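Local structure of insecticidal protein (Brevibacillus laterosporus, 7ML9) at residues N140-L146 against Y171-S177; G211-E216 against T274-N278. The protein is an insecticidal toxin active against the western corn rootworm that probably kills by inserting a beta-barrel pore into membranes. One frame throughout, in Å; residues are numbered along the deposited sequence.

Interaction 1: N140-L146 against Y171-S177; sequences NTTTHGL and YNFQNSS
Thr142 sits in the curl of 171-177 and is held by three hydrogen bonds. Its OG1 donates to Asn172 O at 2.6 Å. Its backbone N gives a nearly straight bond (168°) to Ser177 O, and its O receives Ser176 N in a more bent one. With OG1 anti to its own carbonyl carbon (chi1 -62°), CG2 lies against the carbonyl oxygens of Phe173 and Gln174. Water 1 lies within hydrogen-bonding distance of Thr142 OG1 and Asn140 OD1 and accepts from Asn172 N, bridging the two segments. Asn140 lays its amide over one face of the Tyr171 ring, the planes 19° apart and CG 3.7 Å from the ring plane near its rim; Thr141 O and Thr142 OG1 lie at the ring's edge. At the other end Leu146 N bonds to Phe173 O at 2.8 Å, and Leu146 CD1 rests 3.9 Å from Phe173 CD2, the side chains side by side.

The curl is a type II turn, Gln174 to Ser177, preceded by an Asx turn in which Asn172 OD1 takes Gln174 N in the carbonyl plane. It carries the chain out of strand 165-172 and into strand 178-189. Hairpin 153-172, which here rejoins the long sheet strands, is consistent with the insertion hairpin of ETX/MTX2-type toxins. Strand 130-147 turns a corner at Thr143 and His144, a classic bulge opposite Gln272. Gly145 CA comes within 3.1 Å of Phe173 O.

Further out, Gln174 O is held by both Ser177 N and Ser177 OG, arriving from the same face of its plane. Asn140 ND2 is bonded to Thr169 OG1 and Glu170 O, which steadies the stacked amide, and Asn175 OD1 accepts from Ser24 N. Leu219 of strand 201-229 packs on Thr142, Tyr171 and Phe173.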
ATOM      1  N   ASN A 140      -6.859   3.453  -0.420  1.00 25.21           N
ATOM      2  CA  ASN A 140      -6.033   2.520   0.330  1.00 18.69           C
ATOM      3  C   ASN A 140      -6.686   2.275   1.684  1.00 26.95           C
ATOM      4  O   ASN A 140      -7.547   3.039   2.128  1.00 27.30           O
ATOM      5  CB  ASN A 140      -4.587   3.035   0.432  1.00 18.41           C
ATOM      6  CG  ASN A 140      -4.411   4.167   1.451  1.00 23.46           C
ATOM      7  OD1 ASN A 140      -4.894   4.085   2.576  1.00 28.19           O
ATOM      8  ND2 ASN A 140      -3.677   5.208   1.063  1.00 23.39           N
ATOM      9  N   THR A 141      -6.289   1.174   2.322  1.00 22.40           N
ATOM     10  CA  THR A 141      -6.719   0.833   3.674  1.00 22.21           C
ATOM     11  C   THR A 141      -5.511   0.309   4.433  1.00 25.04           C
ATOM     12  O   THR A 141      -4.770  -0.526   3.907  1.00 22.31           O
ATOM     13  CB  THR A 141      -7.823  -0.233   3.674  1.00 29.91           C
ATOM     14  OG1 THR A 141      -9.005   0.283   3.048  1.00 34.05           O
ATOM     15  CG2 THR A 141      -8.159  -0.648   5.102  1.00 29.74           C
ATOM     16  N   THR A 142      -5.298   0.803   5.646  1.00 24.18           N
ATOM     17  CA  THR A 142      -4.263   0.236   6.503  1.00 23.55           C
ATOM     18  C   THR A 142      -4.851  -0.976   7.211  1.00 23.19           C
ATOM     19  O   THR A 142      -5.768  -0.844   8.029  1.00 21.69           O
ATOM     20  CB  THR A 142      -3.754   1.278   7.488  1.00 24.90           C
ATOM     21  OG1 THR A 142      -3.163   2.361   6.757  1.00 20.86           O
ATOM     22  CG2 THR A 142      -2.695   0.644   8.410  1.00 19.41           C
ATOM     23  N   THR A 143      -4.363  -2.165   6.860  1.00 19.50           N
ATOM     24  CA  THR A 143      -4.957  -3.396   7.363  1.00 22.33           C
ATOM     25  C   THR A 143      -4.222  -3.951   8.579  1.00 23.62           C
ATOM     26  O   THR A 143      -4.849  -4.581   9.434  1.00 21.22           O
ATOM     27  CB  THR A 143      -4.981  -4.463   6.253  1.00 22.67           C
ATOM     28  OG1 THR A 143      -3.663  -4.634   5.722  1.00 21.99           O
ATOM     29  CG2 THR A 143      -5.928  -4.033   5.093  1.00 22.59           C
ATOM     30  N   HIS A 144      -2.907  -3.757   8.656  1.00 20.55           N
ATOM     31  CA  HIS A 144      -2.113  -4.062   9.847  1.00 22.93           C
ATOM     32  C   HIS A 144      -1.401  -2.770  10.224  1.00 17.74           C
ATOM     33  O   HIS A 144      -0.341  -2.459   9.663  1.00 16.91           O
ATOM     34  CB  HIS A 144      -1.112  -5.178   9.590  1.00 21.49           C
ATOM     35  CG  HIS A 144      -1.736  -6.505   9.297  1.00 28.62           C
ATOM     36  ND1 HIS A 144      -2.542  -6.729   8.200  1.00 33.45           N
ATOM     37  CD2 HIS A 144      -1.634  -7.693   9.938  1.00 31.48           C
ATOM     38  CE1 HIS A 144      -2.927  -7.993   8.190  1.00 33.95           C
ATOM     39  NE2 HIS A 144      -2.388  -8.600   9.233  1.00 41.16           N
ATOM     40  N   GLY A 145      -1.991  -2.013  11.158  1.00 18.45           N
ATOM     41  CA  GLY A 145      -1.473  -0.709  11.494  1.00 20.13           C
ATOM     42  C   GLY A 145      -0.314  -0.761  12.483  1.00 21.34           C
ATOM     43  O   GLY A 145      -0.082  -1.758  13.165  1.00 17.85           O
ATOM     44  N   LEU A 146       0.426   0.344  12.543  1.00 19.51           N
ATOM     45  CA  LEU A 146       1.515   0.521  13.499  1.00 18.46           C
ATOM     46  C   LEU A 146       1.178   1.728  14.363  1.00 24.27           C
ATOM     47  O   LEU A 146       1.082   2.856  13.859  1.00 19.94           O
ATOM     48  CB  LEU A 146       2.862   0.693  12.788  1.00 19.63           C
ATOM     49  CG  LEU A 146       3.366  -0.453  11.896  1.00 18.98           C
ATOM     50  CD1 LEU A 146       4.604  -0.045  11.094  1.00 22.71           C
ATOM     51  CD2 LEU A 146       3.663  -1.696  12.698  1.00 23.26           C
ATOM     52  N   TYR A 171      -0.384   6.293   2.854  1.00 24.52           N
ATOM     53  CA  TYR A 171      -0.910   5.523   3.967  1.00 20.77           C
ATOM     54  C   TYR A 171      -0.754   6.308   5.258  1.00 22.07           C
ATOM     55  O   TYR A 171       0.284   6.931   5.494  1.00 26.07           O
ATOM     56  CB  TYR A 171      -0.169   4.189   4.108  1.00 17.56           C
ATOM     57  CG  TYR A 171      -0.577   3.173   3.088  1.00 17.78           C
ATOM     58  CD1 TYR A 171      -1.663   2.346   3.305  1.00 17.77           C
ATOM     59  CD2 TYR A 171       0.115   3.056   1.896  1.00 22.36           C
ATOM     60  CE1 TYR A 171      -2.044   1.420   2.361  1.00 20.37           C
ATOM     61  CE2 TYR A 171      -0.258   2.136   0.950  1.00 25.34           C
ATOM     62  CZ  TYR A 171      -1.336   1.326   1.185  1.00 21.47           C
ATOM     63  OH  TYR A 171      -1.709   0.401   0.239  1.00 23.08           O
ATOM     64  N   ASN A 172      -1.791   6.280   6.083  1.00 24.62           N
ATOM     65  CA  ASN A 172      -1.669   6.622   7.491  1.00 29.36           C
ATOM     66  C   ASN A 172      -1.532   5.320   8.270  1.00 21.94           C
ATOM     67  O   ASN A 172      -2.373   4.424   8.139  1.00 22.19           O
ATOM     68  CB  ASN A 172      -2.873   7.429   7.981  1.00 33.80           C
ATOM     69  CG  ASN A 172      -2.682   7.963   9.390  1.00 41.59           C
ATOM     70  OD1 ASN A 172      -2.324   7.219  10.306  1.00 31.26           O
ATOM     71  ND2 ASN A 172      -2.903   9.264   9.566  1.00 42.67           N
ATOM     72  N   PHE A 173      -0.479   5.227   9.090  1.00 28.33           N
ATOM     73  CA  PHE A 173      -0.114   3.955   9.707  1.00 25.09           C
ATOM     74  C   PHE A 173      -1.088   3.506  10.788  1.00 21.35           C
ATOM     75  O   PHE A 173      -0.979   2.367  11.249  1.00 26.73           O
ATOM     76  CB  PHE A 173       1.304   4.035  10.281  1.00 23.58           C
ATOM     77  CG  PHE A 173       2.405   3.894   9.248  1.00 23.05           C
ATOM     78  CD1 PHE A 173       2.203   4.239   7.915  1.00 27.02           C
ATOM     79  CD2 PHE A 173       3.649   3.412   9.618  1.00 24.96           C
ATOM     80  CE1 PHE A 173       3.226   4.109   6.973  1.00 26.10           C
ATOM     81  CE2 PHE A 173       4.675   3.274   8.689  1.00 25.14           C
ATOM     82  CZ  PHE A 173       4.464   3.620   7.357  1.00 27.68           C
ATOM     83  N   GLN A 174      -2.039   4.335  11.209  1.00 22.39           N
ATOM     84  CA  GLN A 174      -2.980   3.873  12.223  1.00 26.07           C
ATOM     85  C   GLN A 174      -3.892   2.794  11.657  1.00 34.07           C
ATOM     86  O   GLN A 174      -4.378   2.903  10.523  1.00 32.36           O
ATOM     87  CB  GLN A 174      -3.819   5.030  12.765  1.00 32.66           C
ATOM     88  CG  GLN A 174      -4.890   4.591  13.771  1.00 37.20           C
ATOM     89  CD  GLN A 174      -5.854   5.712  14.156  1.00 55.32           C
ATOM     90  OE1 GLN A 174      -5.443   6.851  14.402  1.00 51.90           O
ATOM     91  NE2 GLN A 174      -7.143   5.387  14.217  1.00 54.78           N
ATOM     92  N   ASN A 175      -4.120   1.743  12.453  1.00 25.65           N
ATOM     93  CA  ASN A 175      -5.016   0.658  12.059  1.00 33.78           C
ATOM     94  C   ASN A 175      -6.349   1.198  11.549  1.00 35.94           C
ATOM     95  O   ASN A 175      -6.934   2.111  12.139  1.00 31.22           O
ATOM     96  CB  ASN A 175      -5.266  -0.275  13.246  1.00 33.70           C
ATOM     97  CG  ASN A 175      -6.140  -1.465  12.886  1.00 40.25           C
ATOM     98  OD1 ASN A 175      -6.184  -1.900  11.733  1.00 40.94           O
ATOM     99  ND2 ASN A 175      -6.839  -2.001  13.883  1.00 48.20           N
ATOM    100  N   SER A 176      -6.820   0.625  10.439  1.00 35.22           N
ATOM    101  CA  SER A 176      -8.121   0.891   9.828  1.00 33.74           C
ATOM    102  C   SER A 176      -8.217   2.259   9.175  1.00 32.86           C
ATOM    103  O   SER A 176      -9.321   2.674   8.795  1.00 39.11           O
ATOM    104  CB  SER A 176      -9.265   0.735  10.838  1.00 34.30           C
ATOM    105  OG  SER A 176      -9.352  -0.609  11.266  1.00 42.08           O
ATOM    106  N   SER A 177      -7.106   2.970   9.028  1.00 32.56           N
ATOM    107  CA  SER A 177      -7.108   4.208   8.261  1.00 35.33           C
ATOM    108  C   SER A 177      -7.462   3.913   6.810  1.00 41.40           C
ATOM    109  O   SER A 177      -6.932   2.970   6.211  1.00 29.96           O
ATOM    110  CB  SER A 177      -5.738   4.884   8.330  1.00 29.75           C
ATOM    111  OG  SER A 177      -5.434   5.307   9.653  1.00 42.39           O
TER
HETATM  112  O   HOH W   1      -4.128   4.620   5.201  1.00 27.68           O

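Interaction 2: G211-E216 against T274-N278; sequences GSISGE and TFKSN
Strands 211-216 and 274-278 run antiparallel, 172° between their directions and 4.6 Å apart at closest approach, joined by paired backbone bonds at Ile213-Ser277 and Gly215-Phe275. Of these, Ile213 N to Ser277 O spans 2.9 Å, and Phe275 N to Gly215 O is 3.1 Å.

Phe275 turns its ring back across the neighbouring strand: with CG between its own N and carbonyl carbon (chi1 69°), one face lies beneath Gly215, whose N is 3.7 Å above the ring centre. The bare glycine backbone packs directly on the ring, Phe275 CE1 lying 3.4 Å from Gly215 C. Ile213 lies on the same face of the sheet as Phe275; its CG2 sits at the ring's edge and 3.6 Å from Ser277 CB. On the other face of the sheet Glu216 and Thr274 lie side by side, Glu216 OE1 3.9 Å from Thr274 CG2, and Ser214 CB meets Lys276 CB at 4.0 Å.

The Ile213 and Phe275 face is covered by strand 153-160 through Met156, Phe158 and Ile160. Within the long, largely antiparallel sheet characteristic of the ETX/MTX2 family, strand 86-115 bonds to the outer edge of 211-216, and strand 130-147 flanks 274-278.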
ATOM      1  N   GLY A 211      -9.613   0.229 -16.904  1.00 24.94           N
ATOM      2  CA  GLY A 211      -8.905  -0.787 -16.155  1.00 26.76           C
ATOM      3  C   GLY A 211      -8.917  -0.473 -14.671  1.00 32.31           C
ATOM      4  O   GLY A 211      -9.171   0.660 -14.243  1.00 20.83           O
ATOM      5  N   SER A 212      -8.642  -1.508 -13.886  1.00 28.99           N
ATOM      6  CA  SER A 212      -8.484  -1.340 -12.455  1.00 24.79           C
ATOM      7  C   SER A 212      -7.292  -2.168 -11.997  1.00 33.45           C
ATOM      8  O   SER A 212      -6.805  -3.061 -12.701  1.00 24.26           O
ATOM      9  CB  SER A 212      -9.755  -1.716 -11.679  1.00 25.19           C
ATOM     10  OG  SER A 212     -10.214  -3.008 -12.020  1.00 36.50           O
ATOM     11  N   ILE A 213      -6.795  -1.817 -10.822  1.00 24.15           N
ATOM     12  CA  ILE A 213      -5.663  -2.498 -10.215  1.00 23.76           C
ATOM     13  C   ILE A 213      -5.925  -2.556  -8.718  1.00 29.01           C
ATOM     14  O   ILE A 213      -6.572  -1.669  -8.152  1.00 25.04           O
ATOM     15  CB  ILE A 213      -4.344  -1.779 -10.557  1.00 23.17           C
ATOM     16  CG1 ILE A 213      -3.134  -2.608 -10.138  1.00 29.16           C
ATOM     17  CG2 ILE A 213      -4.290  -0.386  -9.933  1.00 26.98           C
ATOM     18  CD1 ILE A 213      -1.829  -2.058 -10.684  1.00 31.09           C
ATOM     19  N   SER A 214      -5.462  -3.631  -8.078  1.00 24.93           N
ATOM     20  CA  SER A 214      -5.494  -3.698  -6.623  1.00 23.23           C
ATOM     21  C   SER A 214      -4.283  -4.487  -6.156  1.00 23.99           C
ATOM     22  O   SER A 214      -3.725  -5.303  -6.901  1.00 21.78           O
ATOM     23  CB  SER A 214      -6.784  -4.328  -6.100  1.00 19.91           C
ATOM     24  OG  SER A 214      -6.929  -5.647  -6.574  1.00 30.39           O
ATOM     25  N   GLY A 215      -3.866  -4.221  -4.930  1.00 19.85           N
ATOM     26  CA  GLY A 215      -2.697  -4.900  -4.433  1.00 22.49           C
ATOM     27  C   GLY A 215      -2.465  -4.633  -2.969  1.00 21.09           C
ATOM     28  O   GLY A 215      -3.367  -4.217  -2.240  1.00 17.62           O
ATOM     29  N   GLU A 216      -1.229  -4.872  -2.567  1.00 23.92           N
ATOM     30  CA  GLU A 216      -0.827  -4.838  -1.174  1.00 25.96           C
ATOM     31  C   GLU A 216       0.399  -3.960  -1.040  1.00 23.63           C
ATOM     32  O   GLU A 216       1.204  -3.834  -1.968  1.00 24.56           O
ATOM     33  CB  GLU A 216      -0.507  -6.235  -0.652  1.00 30.33           C
ATOM     34  CG  GLU A 216      -1.642  -7.217  -0.763  1.00 36.41           C
ATOM     35  CD  GLU A 216      -2.338  -7.430   0.557  1.00 42.54           C
ATOM     36  OE1 GLU A 216      -1.948  -6.753   1.540  1.00 48.26           O
ATOM     37  OE2 GLU A 216      -3.262  -8.277   0.617  1.00 46.01           O
ATOM     38  N   THR A 274      -3.668  -2.230   1.855  1.00 22.13           N
ATOM     39  CA  THR A 274      -4.177  -2.588   0.538  1.00 19.16           C
ATOM     40  C   THR A 274      -4.420  -1.309  -0.251  1.00 21.59           C
ATOM     41  O   THR A 274      -4.476  -0.215   0.313  1.00 17.17           O
ATOM     42  CB  THR A 274      -5.488  -3.398   0.614  1.00 22.70           C
ATOM     43  OG1 THR A 274      -6.462  -2.684   1.390  1.00 26.44           O
ATOM     44  CG2 THR A 274      -5.254  -4.769   1.222  1.00 23.55           C
ATOM     45  N   PHE A 275      -4.542  -1.444  -1.571  1.00 20.59           N
ATOM     46  CA  PHE A 275      -4.875  -0.283  -2.393  1.00 19.58           C
ATOM     47  C   PHE A 275      -5.645  -0.737  -3.623  1.00 19.05           C
ATOM     48  O   PHE A 275      -5.613  -1.908  -4.009  1.00 19.82           O
ATOM     49  CB  PHE A 275      -3.631   0.498  -2.829  1.00 18.00           C
ATOM     50  CG  PHE A 275      -2.775  -0.248  -3.817  1.00 25.26           C
ATOM     51  CD1 PHE A 275      -1.791  -1.118  -3.373  1.00 19.92           C
ATOM     52  CD2 PHE A 275      -2.964  -0.093  -5.188  1.00 26.22           C
ATOM     53  CE1 PHE A 275      -1.003  -1.818  -4.273  1.00 28.01           C
ATOM     54  CE2 PHE A 275      -2.186  -0.790  -6.095  1.00 24.80           C
ATOM     55  CZ  PHE A 275      -1.197  -1.653  -5.639  1.00 28.87           C
ATOM     56  N   LYS A 276      -6.336   0.212  -4.243  1.00 21.36           N
ATOM     57  CA  LYS A 276      -6.989  -0.068  -5.517  1.00 20.75           C
ATOM     58  C   LYS A 276      -7.086   1.232  -6.295  1.00 24.81           C
ATOM     59  O   LYS A 276      -7.036   2.324  -5.720  1.00 21.80           O
ATOM     60  CB  LYS A 276      -8.369  -0.691  -5.322  1.00 25.52           C
ATOM     61  CG  LYS A 276      -9.330   0.174  -4.555  1.00 29.77           C
ATOM     62  CD  LYS A 276     -10.689  -0.487  -4.472  1.00 34.43           C
ATOM     63  CE  LYS A 276     -11.605   0.263  -3.516  1.00 44.54           C
ATOM     64  NZ  LYS A 276     -13.009   0.319  -4.005  1.00 55.68           N
ATOM     65  N   SER A 277      -7.224   1.106  -7.615  1.00 22.10           N
ATOM     66  CA  SER A 277      -7.212   2.280  -8.476  1.00 18.64           C
ATOM     67  C   SER A 277      -7.937   1.940  -9.773  1.00 24.42           C
ATOM     68  O   SER A 277      -7.930   0.788 -10.210  1.00 22.17           O
ATOM     69  CB  SER A 277      -5.780   2.728  -8.749  1.00 23.39           C
ATOM     70  OG  SER A 277      -5.726   4.021  -9.302  1.00 31.49           O
ATOM     71  N   ASN A 278      -8.587   2.944 -10.370  1.00 23.03           N
ATOM     72  CA  ASN A 278      -9.259   2.744 -11.652  1.00 19.90           C
ATOM     73  C   ASN A 278      -8.992   3.928 -12.576  1.00 28.52           C
ATOM     74  O   ASN A 278      -8.716   5.051 -12.134  1.00 24.85           O
ATOM     75  CB  ASN A 278     -10.756   2.541 -11.483  1.00 26.39           C
ATOM     76  CG  ASN A 278     -11.454   3.806 -11.033  1.00 38.04           C
ATOM     77  OD1 ASN A 278     -11.497   4.097  -9.837  1.00 30.86           O
ATOM     78  ND2 ASN A 278     -11.992   4.574 -11.985  1.00 32.27           N
TER

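Overall arrangement
From Ser24, strand 25-27 pairs parallel with strand 130-147, on which the chain later enters interaction 1; it then runs out and back through the two-stranded sheet 153-160 and 165-172, and closes a loop of 24 intervening residues when 171-177 returns to 140-146. Interaction 2 opens only afterwards, on strand 201-229, and closes across 57 residues that include helix 242-252. The two are therefore in series, neither nested nor crossed, with centres about 16 Å apart. They meet through strands 130-147 and 266-289, neighbours in the large sheet: Thr141 bonds to Thr274 through the backbone. Tyr171 OH also makes a weak hydrogen bond to Thr274 O, linking the end of the small sheet to the large one.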